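Local atomic coordinates of RahU protein (PDB entry 6ZC2), a protein that interacts with membrane ceramide phosphorylethanolamine and, as an aegerolysin, probably acts as a lipid-binding protein at membranes. Residues A4-V9 and G122-E127; V13-G18 and V52-P57; G18-R23 and F76-G81; Y33-K38 and W59-G64. One frame throughout, in Å; residues are numbered along the deposited sequence.

Contact 1 (A4-V9 and G122-E127). With EDO (1,2-ethanediol), chain E.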
loop_
_atom_site.group_PDB
_atom_site.type_symbol
_atom_site.label_atom_id
_atom_site.label_comp_id
_atom_site.label_asym_id
_atom_site.label_seq_id
_atom_site.Cartn_x
_atom_site.Cartn_y
_atom_site.Cartn_z
ATOM N N ALA A 4 -12.282 -11.913 -0.050
ATOM C CA ALA A 4 -12.738 -11.205 -1.245
ATOM C C ALA A 4 -12.482 -9.702 -1.183
ATOM O O ALA A 4 -12.497 -9.040 -2.228
ATOM C CB ALA A 4 -14.220 -11.485 -1.501
ATOM N N GLU A 5 -12.266 -9.144 0.007
ATOM C CA GLU A 5 -11.855 -7.749 0.142
ATOM C C GLU A 5 -10.331 -7.727 0.206
ATOM O O GLU A 5 -9.745 -8.225 1.170
ATOM C CB GLU A 5 -12.466 -7.140 1.404
ATOM C CG GLU A 5 -13.994 -7.025 1.361
ATOM C CD GLU A 5 -14.705 -8.326 1.705
ATOM O OE1 GLU A 5 -14.255 -9.008 2.651
ATOM O OE2 GLU A 5 -15.713 -8.659 1.042
ATOM N N TRP A 6 -9.687 -7.174 -0.825
ATOM C CA TRP A 6 -8.231 -7.175 -0.881
ATOM C C TRP A 6 -7.723 -6.001 -1.710
ATOM O O TRP A 6 -8.420 -5.479 -2.590
ATOM C CB TRP A 6 -7.674 -8.504 -1.426
ATOM C CG TRP A 6 -8.011 -8.778 -2.882
ATOM C CD1 TRP A 6 -9.172 -9.325 -3.364
ATOM C CD2 TRP A 6 -7.183 -8.528 -4.033
ATOM N NE1 TRP A 6 -9.122 -9.424 -4.732
ATOM C CE2 TRP A 6 -7.917 -8.938 -5.169
ATOM C CE3 TRP A 6 -5.902 -7.996 -4.213
ATOM C CZ2 TRP A 6 -7.407 -8.841 -6.464
ATOM C CZ3 TRP A 6 -5.398 -7.894 -5.506
ATOM C CH2 TRP A 6 -6.150 -8.322 -6.614
ATOM N N ILE A 7 -6.476 -5.609 -1.408
ATOM C CA ILE A 7 -5.702 -4.628 -2.161
ATOM C C ILE A 7 -4.292 -5.187 -2.315
ATOM O O ILE A 7 -3.790 -5.899 -1.442
ATOM C CB ILE A 7 -5.675 -3.252 -1.437
ATOM C CG1 ILE A 7 -4.994 -2.173 -2.299
ATOM C CG2 ILE A 7 -4.992 -3.371 -0.067
ATOM C CD1 ILE A 7 -5.024 -0.779 -1.693
ATOM N N ALA A 8 -3.646 -4.868 -3.435
ATOM C CA ALA A 8 -2.230 -5.170 -3.615
ATOM C C ALA A 8 -1.584 -3.939 -4.231
ATOM O O ALA A 8 -1.990 -3.505 -5.313
ATOM C CB ALA A 8 -2.026 -6.414 -4.490
ATOM N N VAL A 9 -0.594 -3.373 -3.536
ATOM C CA VAL A 9 0.048 -2.124 -3.935
ATOM C C VAL A 9 1.419 -2.438 -4.520
ATOM O O VAL A 9 2.298 -2.954 -3.817
ATOM C CB VAL A 9 0.167 -1.152 -2.751
ATOM C CG1 VAL A 9 0.701 0.186 -3.229
ATOM C CG2 VAL A 9 -1.182 -1.002 -2.038
ATOM N N GLY A 122 -15.707 -1.985 -6.461
ATOM C CA GLY A 122 -15.651 -3.430 -6.450
ATOM C C GLY A 122 -15.702 -3.994 -5.045
ATOM O O GLY A 122 -15.517 -3.292 -4.050
ATOM N N THR A 123 -15.988 -5.294 -4.961
ATOM C CA THR A 123 -15.781 -5.999 -3.701
ATOM C C THR A 123 -14.361 -5.759 -3.192
ATOM O O THR A 123 -14.150 -5.462 -2.008
ATOM C CB THR A 123 -16.042 -7.491 -3.907
ATOM O OG1 THR A 123 -17.401 -7.686 -4.326
ATOM C CG2 THR A 123 -15.801 -8.251 -2.620
ATOM N N ASP A 124 -13.384 -5.839 -4.090
ATOM C CA ASP A 124 -11.983 -5.594 -3.796
ATOM C C ASP A 124 -11.520 -4.308 -4.472
ATOM O O ASP A 124 -12.022 -3.932 -5.538
ATOM C CB ASP A 124 -11.133 -6.741 -4.351
ATOM C CG ASP A 124 -11.322 -6.931 -5.847
ATOM O OD1 ASP A 124 -12.397 -7.427 -6.247
ATOM O OD2 ASP A 124 -10.410 -6.569 -6.623
ATOM N N ILE A 125 -10.544 -3.641 -3.848
ATOM C CA ILE A 125 -9.804 -2.588 -4.536
ATOM C C ILE A 125 -8.962 -3.184 -5.655
ATOM O O ILE A 125 -8.890 -2.633 -6.760
ATOM C CB ILE A 125 -8.943 -1.782 -3.543
ATOM C CG1 ILE A 125 -9.825 -0.949 -2.606
ATOM C CG2 ILE A 125 -7.959 -0.894 -4.298
ATOM C CD1 ILE A 125 -9.074 -0.333 -1.430
ATOM N N GLY A 126 -8.301 -4.309 -5.381
ATOM C CA GLY A 126 -7.454 -4.941 -6.377
ATOM C C GLY A 126 -6.072 -4.306 -6.445
ATOM O O GLY A 126 -5.561 -3.757 -5.468
ATOM N N GLU A 127 -5.460 -4.392 -7.630
ATOM C CA GLU A 127 -4.091 -3.924 -7.831
ATOM C C GLU A 127 -4.051 -2.415 -8.049
ATOM O O GLU A 127 -4.748 -1.881 -8.918
ATOM C CB GLU A 127 -3.460 -4.627 -9.039
ATOM C CG GLU A 127 -3.250 -6.121 -8.841
ATOM C CD GLU A 127 -2.456 -6.795 -9.953
ATOM O OE1 GLU A 127 -2.308 -6.206 -11.047
ATOM O OE2 GLU A 127 -1.981 -7.930 -9.732
HETATM C C1 EDO E . -7.653 -3.097 -9.892
HETATM O O1 EDO E . -6.694 -2.361 -10.668
HETATM C C2 EDO E . -7.841 -4.501 -10.472
HETATM O O2 EDO E . -6.868 -5.413 -9.941
HETATM O O HOH W 1 -13.157 -9.660 -4.796
#
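Ile7 pairs with Gly126 and Ala8 with Glu127 in parallel register, joining strands 6-13 and 126-134 near the start of both. Gly126 is bonded at both polar atoms: its N reaches Trp6 O at 3.0 Å in a nearly straight bond, while Ala8 N approaches Gly126 O, also at 3.0 Å, from above the carbonyl plane. Trp6 has the largest share of the contact. Its chi1 of 66° sets CG between the backbone N and the carbonyl carbon, and one face of the indole lies over Gly126 CA and the Asp124 side chain. Gly126 CA sits 3.7 Å from the centroid of the Trp6 six-membered ring and Asp124 CB 3.6 Å from that of the five-membered ring, both as CH-pi contacts. The Asp124 carboxylate runs parallel to the indole, 1° between the planes. Away from the ring, Ile7 CG1 and Ile125 CG2 meet at 3.8 Å, and Ile7 packs onward against Phe88 and Trp90. A water joins Ala4 O to Asp124 OD1. Gly126 has backbone angles that call for glycine. With Lys38 also in cation-pi contact, Trp6 lies near both a carboxylate and an ammonium, which may polarise its ring.

Contact 2 (V13-G18 and V52-P57)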
loop_
_atom_site.group_PDB
_atom_site.type_symbol
_atom_site.label_atom_id
_atom_site.label_comp_id
_atom_site.label_asym_id
_atom_site.label_seq_id
_atom_site.Cartn_x
_atom_site.Cartn_y
_atom_site.Cartn_z
ATOM N N VAL A 13 9.771 2.381 -7.459
ATOM C CA VAL A 13 10.725 3.389 -7.001
ATOM C C VAL A 13 11.467 3.950 -8.205
ATOM O O VAL A 13 12.060 3.199 -8.991
ATOM C CB VAL A 13 11.711 2.783 -5.986
ATOM C CG1 VAL A 13 12.776 3.800 -5.571
ATOM C CG2 VAL A 13 10.953 2.233 -4.764
ATOM N N SER A 14 11.450 5.268 -8.349
ATOM C CA SER A 14 12.176 5.909 -9.430
ATOM C C SER A 14 13.670 5.934 -9.132
ATOM O O SER A 14 14.102 5.924 -7.972
ATOM C CB SER A 14 11.695 7.346 -9.607
ATOM O OG SER A 14 12.445 7.980 -10.625
ATOM N N LYS A 15 14.465 5.971 -10.199
ATOM C CA LYS A 15 15.888 6.213 -10.025
ATOM C C LYS A 15 16.172 7.577 -9.397
ATOM O O LYS A 15 17.290 7.796 -8.924
ATOM C CB LYS A 15 16.635 6.038 -11.354
ATOM C CG LYS A 15 16.858 4.570 -11.704
ATOM C CD LYS A 15 17.851 4.367 -12.834
ATOM C CE LYS A 15 19.231 4.006 -12.303
ATOM N NZ LYS A 15 19.954 3.067 -13.205
ATOM N N SER A 16 15.191 8.487 -9.342
ATOM C CA SER A 16 15.409 9.723 -8.599
ATOM C C SER A 16 15.554 9.491 -7.095
ATOM O O SER A 16 16.009 10.407 -6.396
ATOM C CB SER A 16 14.325 10.775 -8.901
ATOM O OG SER A 16 13.032 10.360 -8.492
ATOM N N ILE A 17 15.204 8.297 -6.588
ATOM C CA ILE A 17 15.304 7.969 -5.169
ATOM C C ILE A 17 16.250 6.800 -4.905
ATOM O O ILE A 17 17.014 6.818 -3.928
ATOM C CB ILE A 17 13.922 7.697 -4.535
ATOM C CG1 ILE A 17 12.974 8.876 -4.757
ATOM C CG2 ILE A 17 14.075 7.416 -3.045
ATOM C CD1 ILE A 17 11.581 8.627 -4.250
ATOM N N GLY A 18 16.195 5.759 -5.733
ATOM C CA GLY A 18 17.082 4.613 -5.576
ATOM C C GLY A 18 16.583 3.504 -4.658
ATOM O O GLY A 18 16.441 2.349 -5.088
ATOM N N VAL A 52 12.657 -1.275 -0.928
ATOM C CA VAL A 52 12.318 -1.479 -2.335
ATOM C C VAL A 52 13.314 -0.701 -3.193
ATOM O O VAL A 52 13.546 0.494 -2.959
ATOM C CB VAL A 52 10.863 -1.068 -2.632
ATOM C CG1 VAL A 52 10.497 -1.405 -4.083
ATOM C CG2 VAL A 52 9.898 -1.754 -1.667
ATOM N N GLN A 53 13.903 -1.380 -4.186
ATOM C CA GLN A 53 14.943 -0.811 -5.037
ATOM C C GLN A 53 14.387 -0.383 -6.390
ATOM O O GLN A 53 13.543 -1.069 -6.979
ATOM C CB GLN A 53 16.069 -1.822 -5.282
ATOM C CG GLN A 53 16.564 -2.520 -4.031
ATOM C CD GLN A 53 17.181 -1.564 -3.027
ATOM O OE1 GLN A 53 17.647 -0.477 -3.384
ATOM N NE2 GLN A 53 17.185 -1.963 -1.756
ATOM N N ALA A 54 14.894 0.741 -6.896
ATOM C CA ALA A 54 14.551 1.176 -8.245
ATOM C C ALA A 54 14.825 0.069 -9.253
ATOM O O ALA A 54 15.890 -0.558 -9.233
ATOM C CB ALA A 54 15.366 2.416 -8.609
ATOM N N GLY A 55 13.856 -0.161 -10.145
ATOM C CA GLY A 55 13.958 -1.178 -11.168
ATOM C C GLY A 55 13.389 -2.528 -10.786
ATOM O O GLY A 55 13.152 -3.357 -11.679
ATOM N N SER A 56 13.130 -2.770 -9.493
ATOM C CA SER A 56 12.636 -4.057 -9.002
ATOM C C SER A 56 11.435 -3.845 -8.085
ATOM O O SER A 56 11.550 -3.988 -6.859
ATOM C CB SER A 56 13.741 -4.809 -8.254
ATOM O OG SER A 56 14.782 -5.222 -9.119
ATOM N N PRO A 57 10.263 -3.526 -8.638
ATOM C CA PRO A 57 9.085 -3.298 -7.788
ATOM C C PRO A 57 8.760 -4.491 -6.900
ATOM O O PRO A 57 8.979 -5.649 -7.266
ATOM C CB PRO A 57 7.958 -3.049 -8.799
ATOM C CG PRO A 57 8.660 -2.494 -9.989
ATOM C CD PRO A 57 9.998 -3.200 -10.052
HETATM O O HOH W 2 10.767 -0.392 -7.634
HETATM O O HOH W 3 11.157 0.663 -10.175
#
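Ser14 O, which touches Ala54 CB at 3.8 Å, accepts two backbone bonds, from Ile17 N and from Gly18 N, and so closes the tight bend of residues 14-18. This bend carries the chain from strand 6-13 in one sheet of the aegerolysin beta-sandwich to strand 19-27 in the other. Across the contact, a type II beta turn from Gln53 to Ser56 begins the return from strand 51-53 to strand 58-63, with Gly55 at a positive phi suited to glycine. The direct bond between the two links runs from Ala54 N to Gly18 O, 2.9 Å long and nearly straight at 170°. Gln53 CA adds a CA-H...O contact to the same Gly18 O, and the Gln53 amide oxygen turns to Thr19 OG1. Val13 packs between Val52 and Ala54. Its CG1, anti to the backbone N (chi1 176°), faces Ala54, whereas CG2 meets Val52 CG1 at 3.7 Å and also packs on Val20. Ala54 CB packs against three carbonyl oxygens, Val13 O at 3.4 Å, Gly18 O and Ser14 O. Two waters extend the polar link beyond the single direct bond: one accepts from Val13 N and donates to Gln53 O, while the other donates to Val13 O at 2.9 Å and accepts from Gly55 N at 2.8 Å.

Contact 3 (G18-R23 and F76-G81)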
loop_
_atom_site.group_PDB
_atom_site.type_symbol
_atom_site.label_atom_id
_atom_site.label_comp_id
_atom_site.label_asym_id
_atom_site.label_seq_id
_atom_site.Cartn_x
_atom_site.Cartn_y
_atom_site.Cartn_z
ATOM N N GLY A 18 16.195 5.759 -5.733
ATOM C CA GLY A 18 17.082 4.613 -5.576
ATOM C C GLY A 18 16.583 3.504 -4.658
ATOM O O GLY A 18 16.441 2.349 -5.088
ATOM N N THR A 19 16.333 3.833 -3.386
ATOM C CA THR A 19 15.813 2.893 -2.399
ATOM C C THR A 19 14.737 3.590 -1.577
ATOM O O THR A 19 14.933 4.727 -1.134
ATOM C CB THR A 19 16.929 2.448 -1.430
ATOM O OG1 THR A 19 18.019 1.871 -2.163
ATOM C CG2 THR A 19 16.407 1.431 -0.409
ATOM N N VAL A 20 13.612 2.904 -1.354
ATOM C CA VAL A 20 12.557 3.376 -0.461
ATOM C C VAL A 20 12.396 2.382 0.686
ATOM O O VAL A 20 12.232 1.177 0.455
ATOM C CB VAL A 20 11.223 3.586 -1.204
ATOM C CG1 VAL A 20 10.075 3.805 -0.213
ATOM C CG2 VAL A 20 11.353 4.768 -2.160
ATOM N N GLY A 21 12.441 2.889 1.919
ATOM C CA GLY A 21 12.100 2.082 3.080
ATOM C C GLY A 21 10.609 2.128 3.354
ATOM O O GLY A 21 10.018 3.208 3.438
ATOM N N ILE A 22 9.998 0.949 3.482
ATOM C CA ILE A 22 8.606 0.819 3.904
ATOM C C ILE A 22 8.618 0.693 5.422
ATOM O O ILE A 22 9.217 -0.241 5.961
ATOM C CB ILE A 22 7.946 -0.421 3.274
ATOM C CG1 ILE A 22 8.104 -0.424 1.746
ATOM C CG2 ILE A 22 6.481 -0.528 3.717
ATOM C CD1 ILE A 22 7.408 0.722 1.036
ATOM N N ARG A 23 7.975 1.635 6.118
ATOM C CA ARG A 23 8.020 1.677 7.577
ATOM C C ARG A 23 6.620 1.932 8.124
ATOM O O ARG A 23 5.730 2.407 7.414
ATOM C CB ARG A 23 8.968 2.784 8.100
ATOM C CG ARG A 23 10.393 2.744 7.537
ATOM C CD ARG A 23 11.192 1.529 8.028
ATOM N NE ARG A 23 12.504 1.485 7.385
ATOM C CZ ARG A 23 12.871 0.654 6.402
ATOM N NH1 ARG A 23 12.063 -0.301 5.928
ATOM N NH2 ARG A 23 14.088 0.777 5.897
ATOM N N PHE A 76 0.826 2.398 5.269
ATOM C CA PHE A 76 2.269 2.277 5.450
ATOM C C PHE A 76 2.931 3.589 5.036
ATOM O O PHE A 76 2.392 4.342 4.216
ATOM C CB PHE A 76 2.895 1.070 4.715
ATOM C CG PHE A 76 2.710 1.087 3.215
ATOM C CD1 PHE A 76 3.599 1.770 2.384
ATOM C CD2 PHE A 76 1.651 0.397 2.633
ATOM C CE1 PHE A 76 3.417 1.777 1.000
ATOM C CE2 PHE A 76 1.465 0.405 1.259
ATOM C CZ PHE A 76 2.349 1.091 0.441
ATOM N N ASP A 77 4.104 3.859 5.608
ATOM C CA ASP A 77 4.887 5.039 5.264
ATOM C C ASP A 77 6.017 4.666 4.305
ATOM O O ASP A 77 6.523 3.537 4.310
ATOM C CB ASP A 77 5.487 5.707 6.511
ATOM C CG ASP A 77 4.450 6.358 7.403
ATOM O OD1 ASP A 77 3.272 6.462 6.995
ATOM O OD2 ASP A 77 4.823 6.745 8.534
ATOM N N CYS A 78 6.415 5.643 3.486
ATOM C CA CYS A 78 7.557 5.530 2.588
ATOM C C CYS A 78 8.625 6.526 3.022
ATOM O O CYS A 78 8.319 7.709 3.237
ATOM C CB CYS A 78 7.131 5.835 1.143
ATOM S SG CYS A 78 5.932 4.662 0.469
ATOM N N TYR A 79 9.872 6.048 3.141
ATOM C CA TYR A 79 11.011 6.857 3.566
ATOM C C TYR A 79 12.149 6.809 2.545
ATOM O O TYR A 79 12.430 5.762 1.952
ATOM C CB TYR A 79 11.543 6.381 4.942
ATOM C CG TYR A 79 10.820 7.011 6.110
ATOM C CD1 TYR A 79 9.594 6.528 6.557
ATOM C CD2 TYR A 79 11.347 8.126 6.741
ATOM C CE1 TYR A 79 8.923 7.134 7.610
ATOM C CE2 TYR A 79 10.686 8.747 7.789
ATOM C CZ TYR A 79 9.479 8.245 8.224
ATOM O OH TYR A 79 8.828 8.866 9.263
ATOM N N ASP A 80 12.815 7.953 2.361
ATOM C CA ASP A 80 14.059 8.075 1.597
ATOM C C ASP A 80 15.159 8.260 2.641
ATOM O O ASP A 80 15.387 9.374 3.123
ATOM C CB ASP A 80 13.963 9.289 0.677
ATOM C CG ASP A 80 15.277 9.624 -0.015
ATOM O OD1 ASP A 80 16.197 8.777 -0.043
ATOM O OD2 ASP A 80 15.388 10.753 -0.547
ATOM N N GLY A 81 15.819 7.172 3.025
ATOM C CA GLY A 81 16.713 7.267 4.173
ATOM C C GLY A 81 15.947 7.724 5.406
ATOM O O GLY A 81 14.881 7.186 5.729
HETATM O O HOH W 4 17.006 6.190 -0.217
#
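Phe76 meets Ile22 obliquely: Ile22 CG2 lies 3.9 Å from Phe76 CD1, and Ile22 CD1 reaches on to CE1. Asp77 forms a hydrogen-bonded antiparallel pair with Arg23. Its N donates to Arg23 O at 2.8 Å, nearly along the C=O axis, and Arg23 N returns a bond of 3.0 Å to Asp77 O; the carboxylate turns elsewhere, to Thr87 and Asn24. Cys78, in the next, non-hydrogen-bonded pair, has its side chain on the same face of the sheet as Ile22, and its CB touches Val20 CG1 at 3.8 Å. Tyr79 then pairs with Gly21 through two bonds, Gly21 N to Tyr79 O and Tyr79 N to Gly21 O, each 2.9 Å with the donor in the carbonyl plane. On the face that carries Asp77, Tyr79 and Arg23, Arg23 CG packs 4.0 Å from Tyr79 CD1. The arginine chain bends at chi2, and one face of the guanidinium lies over Gly21 CA, 3.5 Å from the plane and offset toward the rim, where the absence of a side chain admits it; NH1 bonds Ile22 O and Met50 O, and NH2 bonds Asn51. At Asp80 a water connects OD1 with Thr19 O, and OD2 bonds Tyr111. The two strands run at 146° in the five-stranded sheet, flanked by strand 51-53 beyond 19-27 and strand 83-92 beyond 72-80. Val20, Ile22, Phe76 and Cys78 face the other sheet, meeting Val13, Val9, Ile60 and Leu132 of strands 6-13, 58-63 and 126-134.

Contact 4 (Y33-K38 and W59-G64). With EDO (1,2-ethanediol), chain K; EDO (1,2-ethanediol), chain C; EDO (1,2-ethanediol), chain G.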
loop_
_atom_site.group_PDB
_atom_site.type_symbol
_atom_site.label_atom_id
_atom_site.label_comp_id
_atom_site.label_asym_id
_atom_site.label_seq_id
_atom_site.Cartn_x
_atom_site.Cartn_y
_atom_site.Cartn_z
ATOM N N TYR A 33 -0.381 -10.157 3.504
ATOM C CA TYR A 33 -0.062 -11.470 2.964
ATOM C C TYR A 33 0.979 -11.357 1.858
ATOM O O TYR A 33 1.161 -10.301 1.251
ATOM C CB TYR A 33 -1.307 -12.211 2.483
ATOM C CG TYR A 33 -2.014 -11.667 1.259
ATOM C CD1 TYR A 33 -2.976 -10.669 1.369
ATOM C CD2 TYR A 33 -1.773 -12.205 -0.000
ATOM C CE1 TYR A 33 -3.669 -10.212 0.248
ATOM C CE2 TYR A 33 -2.466 -11.763 -1.125
ATOM C CZ TYR A 33 -3.413 -10.768 -0.993
ATOM O OH TYR A 33 -4.121 -10.324 -2.092
ATOM N N ARG A 34 1.651 -12.477 1.588
ATOM C CA ARG A 34 2.680 -12.540 0.551
ATOM C C ARG A 34 1.984 -12.721 -0.793
ATOM O O ARG A 34 1.564 -13.830 -1.141
ATOM C CB ARG A 34 3.652 -13.680 0.843
ATOM C CG ARG A 34 4.912 -13.648 -0.002
ATOM C CD ARG A 34 5.731 -14.934 0.134
ATOM N NE ARG A 34 6.081 -15.233 1.521
ATOM C CZ ARG A 34 7.140 -14.734 2.154
ATOM N NH1 ARG A 34 7.960 -13.902 1.525
ATOM N NH2 ARG A 34 7.379 -15.063 3.415
ATOM N N TYR A 35 1.847 -11.625 -1.545
ATOM C CA TYR A 35 1.107 -11.648 -2.807
ATOM C C TYR A 35 1.671 -12.763 -3.687
ATOM O O TYR A 35 2.889 -12.862 -3.847
ATOM C CB TYR A 35 1.286 -10.279 -3.484
ATOM C CG TYR A 35 0.254 -9.941 -4.547
ATOM C CD1 TYR A 35 -1.108 -10.043 -4.281
ATOM C CD2 TYR A 35 0.645 -9.487 -5.807
ATOM C CE1 TYR A 35 -2.058 -9.740 -5.245
ATOM C CE2 TYR A 35 -0.303 -9.175 -6.783
ATOM C CZ TYR A 35 -1.655 -9.303 -6.490
ATOM O OH TYR A 35 -2.621 -9.010 -7.431
ATOM N N THR A 36 0.815 -13.639 -4.235
ATOM C CA THR A 36 -0.637 -13.543 -4.335
ATOM C C THR A 36 -1.402 -14.508 -3.407
ATOM O O THR A 36 -2.600 -14.715 -3.593
ATOM C CB THR A 36 -1.074 -13.895 -5.786
ATOM O OG1 THR A 36 -0.558 -15.187 -6.136
ATOM C CG2 THR A 36 -0.554 -12.868 -6.793
ATOM N N ASN A 37 -0.722 -15.089 -2.410
ATOM C CA ASN A 37 -1.283 -16.162 -1.579
ATOM C C ASN A 37 -1.846 -15.606 -0.268
ATOM O O ASN A 37 -1.098 -15.343 0.681
ATOM C CB ASN A 37 -0.217 -17.218 -1.306
ATOM C CG ASN A 37 -0.756 -18.386 -0.513
ATOM O OD1 ASN A 37 -1.953 -18.462 -0.231
ATOM N ND2 ASN A 37 0.122 -19.311 -0.154
ATOM N N LYS A 38 -3.176 -15.482 -0.200
ATOM C CA LYS A 38 -3.830 -14.910 0.977
ATOM C C LYS A 38 -3.654 -15.750 2.243
ATOM O O LYS A 38 -3.834 -15.218 3.347
ATOM C CB LYS A 38 -5.311 -14.647 0.686
ATOM C CG LYS A 38 -5.523 -13.596 -0.397
ATOM C CD LYS A 38 -6.982 -13.440 -0.808
ATOM C CE LYS A 38 -7.093 -12.548 -2.045
ATOM N NZ LYS A 38 -8.474 -12.520 -2.602
ATOM N N TRP A 59 5.506 -5.814 -3.986
ATOM C CA TRP A 59 4.085 -5.655 -3.702
ATOM C C TRP A 59 3.792 -5.768 -2.207
ATOM O O TRP A 59 4.320 -6.650 -1.522
ATOM C CB TRP A 59 3.276 -6.718 -4.446
ATOM C CG TRP A 59 3.279 -6.573 -5.937
ATOM C CD1 TRP A 59 4.300 -6.887 -6.799
ATOM C CD2 TRP A 59 2.202 -6.090 -6.750
ATOM N NE1 TRP A 59 3.921 -6.630 -8.093
ATOM C CE2 TRP A 59 2.637 -6.146 -8.092
ATOM C CE3 TRP A 59 0.912 -5.617 -6.472
ATOM C CZ2 TRP A 59 1.818 -5.764 -9.160
ATOM C CZ3 TRP A 59 0.104 -5.228 -7.531
ATOM C CH2 TRP A 59 0.560 -5.307 -8.861
ATOM N N ILE A 60 2.929 -4.878 -1.715
ATOM C CA ILE A 60 2.380 -4.943 -0.360
ATOM C C ILE A 60 0.896 -5.251 -0.500
ATOM O O ILE A 60 0.145 -4.451 -1.072
ATOM C CB ILE A 60 2.605 -3.625 0.393
ATOM C CG1 ILE A 60 4.107 -3.351 0.521
ATOM C CG2 ILE A 60 1.945 -3.668 1.760
ATOM C CD1 ILE A 60 4.436 -1.960 0.977
ATOM N N ALA A 61 0.470 -6.406 0.011
ATOM C CA ALA A 61 -0.889 -6.885 -0.197
ATOM C C ALA A 61 -1.579 -7.121 1.140
ATOM O O ALA A 61 -0.955 -7.581 2.107
ATOM C CB ALA A 61 -0.906 -8.175 -1.031
ATOM N N SER A 62 -2.875 -6.810 1.186
ATOM C CA SER A 62 -3.664 -6.975 2.396
ATOM C C SER A 62 -5.074 -7.419 2.026
ATOM O O SER A 62 -5.617 -6.990 1.003
ATOM C CB SER A 62 -3.719 -5.659 3.189
ATOM O OG SER A 62 -4.474 -5.779 4.384
ATOM N N CYS A 63 -5.658 -8.287 2.852
ATOM C CA CYS A 63 -7.019 -8.755 2.628
ATOM C C CYS A 63 -7.739 -8.861 3.965
ATOM O O CYS A 63 -7.124 -8.816 5.035
ATOM C CB CYS A 63 -7.059 -10.092 1.870
ATOM S SG CYS A 63 -6.323 -11.496 2.756
ATOM N N GLY A 64 -9.062 -8.993 3.900
ATOM C CA GLY A 64 -9.818 -9.267 5.101
ATOM C C GLY A 64 -9.483 -10.630 5.674
ATOM O O GLY A 64 -9.020 -11.536 4.976
HETATM C C1 EDO K . -5.393 -12.439 -6.157
HETATM O O1 EDO K . -4.260 -13.136 -6.691
HETATM C C2 EDO K . -5.018 -11.663 -4.899
HETATM O O2 EDO K . -4.185 -12.440 -4.028
HETATM C C1 EDO C . 4.813 -8.123 1.822
HETATM O O1 EDO C . 4.890 -9.481 1.364
HETATM C C2 EDO C . 3.407 -7.863 2.338
HETATM O O2 EDO C . 2.466 -7.970 1.269
HETATM C C1 EDO G . 6.689 -9.699 -5.804
HETATM O O1 EDO G . 5.352 -9.922 -5.341
HETATM C C2 EDO G . 7.593 -9.405 -4.613
HETATM O O2 EDO G . 7.084 -8.272 -3.898
HETATM O O HOH W 5 3.874 -9.476 -1.225
#
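Tyr35, stacked on Trp59 and touching Ala61, is followed by a cis peptide bond to Thr36, a rarity before a residue other than proline. Thr36 CG2 lies over the centre of the Tyr35 ring. The stack is offset, with the Tyr35 ring and the six-membered ring of Trp59 5.0 Å apart between centroids and their planes at 26°. Tyr33 is packed on both faces: Ala61 CB lies 3.7 Å from the Tyr33 ring centroid, and Lys38 CG is 3.5 Å above the ring plane on the opposite side. Cys63 SG approaches the same ring obliquely, a sulfur-aromatic contact. These residues belong to the six-stranded sheet of the aegerolysin sandwich, where strand 29-34 runs antiparallel to 58-63 and parts from it in this region. Tyr33 N still bonds Ala61 O at 3.0 Å. An ethanediol, probably from the crystallisation liquor, bridges the same two residues, its O2 accepting from Ala61 N at 2.8 Å and donating to Tyr33 O at 2.7 Å. A water links Tyr35 N to Trp59 O. Tyr35 OH reaches Glu127, and Lys38 NZ bonds Tyr3 O, while Tyr33 OH shares a 2.9 Å hydrogen bond with O2 of a second ethanediol.

From the N terminus, residues 4-9 pair with 122-127, so contact 1 spans nearly the whole chain and encloses the other three. Contact 2 then starts at 13-18 and closes at 52-57. Contact 3 begins at the Gly18 it shares with contact 2 but closes later, at 76-81, so the two cross. Contact 4, from 33-38 to 59-64, lies within the span of contact 3 and crosses contact 2. Contacts 1 and 4 build neighbouring parts of the six-stranded sheet, with Val9 N bonded to Ile60 O; contact 3 belongs to the five-stranded sheet, and contact 2 joins two links between the sheets. Ile17 of contact 2 also touches Asp80 of contact 3.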